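Local coordinates for glutamine amidotransferase domain-containing protein (Thermotoga maritima, PDB 1O1Y) that probably transfers the amide nitrogen of glutamine to an acceptor, being a putative glutamine amidotransferase of class I with a flavodoxin-like fold, at residues L213-E216 against T217-E221. Numbering follows the deposited sequence.
With SO4 (sulfate ion), chain H.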
loop_
_atom_site.group_PDB
_atom_site.type_symbol
_atom_site.label_atom_id
_atom_site.label_comp_id
_atom_site.label_asym_id
_atom_site.label_seq_id
_atom_site.Cartn_x
_atom_site.Cartn_y
_atom_site.Cartn_z
ATOM N N LEU A 213 -21.025 0.803 8.955
ATOM C CA LEU A 213 -20.604 2.071 8.404
ATOM C C LEU A 213 -19.331 1.997 7.555
ATOM O O LEU A 213 -19.225 2.685 6.528
ATOM C CB LEU A 213 -20.408 3.074 9.518
ATOM C CG LEU A 213 -21.584 3.310 10.448
ATOM C CD1 LEU A 213 -21.186 4.452 11.412
ATOM C CD2 LEU A 213 -22.898 3.603 9.690
ATOM N N LEU A 214 -18.330 1.202 7.969
ATOM C CA LEU A 214 -17.193 0.957 7.105
ATOM C C LEU A 214 -17.628 0.456 5.716
ATOM O O LEU A 214 -17.065 0.843 4.692
ATOM C CB LEU A 214 -16.225 -0.079 7.719
ATOM C CG LEU A 214 -15.593 0.234 9.074
ATOM C CD1 LEU A 214 -14.639 -0.892 9.443
ATOM C CD2 LEU A 214 -14.798 1.503 8.981
ATOM N N LEU A 215 -18.594 -0.444 5.689
ATOM C CA LEU A 215 -18.992 -1.055 4.426
ATOM C C LEU A 215 -19.799 -0.056 3.574
ATOM O O LEU A 215 -19.609 0.031 2.362
ATOM C CB LEU A 215 -19.832 -2.295 4.681
ATOM C CG LEU A 215 -20.385 -3.018 3.473
ATOM C CD1 LEU A 215 -19.302 -3.385 2.487
ATOM C CD2 LEU A 215 -21.135 -4.244 3.942
ATOM N N GLU A 216 -20.698 0.676 4.216
ATOM C CA GLU A 216 -21.519 1.642 3.505
ATOM C C GLU A 216 -20.636 2.704 2.885
ATOM O O GLU A 216 -20.816 3.060 1.716
ATOM C CB GLU A 216 -22.520 2.306 4.431
ATOM C CG GLU A 216 -23.717 1.445 4.694
ATOM C CD GLU A 216 -24.662 2.078 5.717
ATOM O OE1 GLU A 216 -24.467 3.274 6.085
ATOM O OE2 GLU A 216 -25.585 1.362 6.157
ATOM N N THR A 217 -19.633 3.168 3.627
ATOM C CA THR A 217 -18.701 4.126 3.051
ATOM C C THR A 217 -17.881 3.516 1.904
ATOM O O THR A 217 -17.605 4.198 0.891
ATOM C CB THR A 217 -17.828 4.744 4.142
ATOM O OG1 THR A 217 -18.703 5.372 5.108
ATOM C CG2 THR A 217 -16.936 5.802 3.612
ATOM N N ALA A 218 -17.447 2.262 2.054
ATOM C CA ALA A 218 -16.699 1.591 0.973
ATOM C C ALA A 218 -17.561 1.596 -0.322
ATOM O O ALA A 218 -17.036 1.839 -1.420
ATOM C CB ALA A 218 -16.352 0.155 1.363
ATOM N N GLU A 219 -18.849 1.280 -0.185
ATOM C CA GLU A 219 -19.787 1.251 -1.343
ATOM C C GLU A 219 -19.873 2.670 -1.971
ATOM O O GLU A 219 -19.895 2.810 -3.206
ATOM C CB GLU A 219 -21.168 0.753 -0.947
ATOM C CG GLU A 219 -21.170 -0.678 -0.456
ATOM C CD GLU A 219 -22.471 -1.146 0.186
ATOM O OE1 GLU A 219 -23.295 -0.322 0.652
ATOM O OE2 GLU A 219 -22.649 -2.376 0.225
ATOM N N ARG A 220 -19.881 3.719 -1.149
ATOM C CA ARG A 220 -20.000 5.072 -1.657
ATOM C C ARG A 220 -18.720 5.578 -2.331
ATOM O O ARG A 220 -18.803 6.331 -3.271
ATOM C CB ARG A 220 -20.377 6.076 -0.577
ATOM C CG ARG A 220 -20.939 7.397 -1.156
ATOM C CD ARG A 220 -21.927 8.170 -0.232
ATOM N NE ARG A 220 -22.273 9.446 -0.853
ATOM C CZ ARG A 220 -21.415 10.459 -1.030
ATOM N NH1 ARG A 220 -20.188 10.413 -0.544
ATOM N NH2 ARG A 220 -21.804 11.564 -1.655
ATOM N N GLU A 221 -17.558 5.148 -1.839
ATOM C CA GLU A 221 -16.286 5.635 -2.299
ATOM C C GLU A 221 -15.636 4.801 -3.401
ATOM O O GLU A 221 -14.692 5.276 -4.040
ATOM C CB GLU A 221 -15.323 5.712 -1.110
ATOM C CG GLU A 221 -15.739 6.636 0.051
ATOM C CD GLU A 221 -15.876 8.101 -0.336
ATOM O OE1 GLU A 221 -15.282 8.529 -1.353
ATOM O OE2 GLU A 221 -16.590 8.817 0.377
HETATM S S SO4 H . -18.834 13.947 -1.183
HETATM O O1 SO4 H . -20.233 13.954 -1.597
HETATM O O2 SO4 H . -17.966 13.959 -2.354
HETATM O O3 SO4 H . -18.418 12.768 -0.397
HETATM O O4 SO4 H . -18.583 15.196 -0.488
#
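Leu215 and Glu219 sit one turn apart on helix 211-237 and illustrate how an acidic side chain can lie back along the helix that carries it. Glu219 N donates to Leu215 O at 2.9 Å, one of the regular i to i+4 bonds of the helix. From there the side chain can be followed outward. Its CB lies 3.5 Å from Glu216 O. CG is set anti to the carbonyl carbon (chi1 -63°), which turns it back toward the preceding turn and brings it to 3.3 Å from Leu215 O. Extended beyond CG, the chain then splits at the carboxylate: OE2 reaches the leucine branch, 4.0 Å from Leu215 CG and slightly farther from CD1, while OE1 approaches Glu216 CA. The leucine side chain runs slantwise to the glutamate and also touches Ala190 and Lys194 of helix 190-199.

The same pattern recurs at Thr217, Ala218 and Arg220, whose amides donate to Leu213, Leu214 and Glu216 carbonyls. Thr217 OG1 lies anti to its carbonyl carbon and beside its backbone N (chi1 -58°), which brings it within 3.1 Å of Leu213 O, the oxygen that Thr217 N already bonds. Leu214 O accepts a second bond from Trp125 NE1 of strand 125-130, tying the helix backbone to the sheet.

Arg220 instead extends away from this turn. Its guanidinium meets the sulfate edge-on, with NH1 to sulfate O3 and NH2 to sulfate O1 both 2.9 Å, each N-H...O angle being 163°. Arg145 also bonds the sulfate; the two arginines probably offset its charge together, Arg145 while also salt-bridged to Glu221. The paired, nearly straight bonds show that this surface can hold an oxyanion; since the sulfate probably came from the crystallisation liquor, they do not identify a physiological ligand.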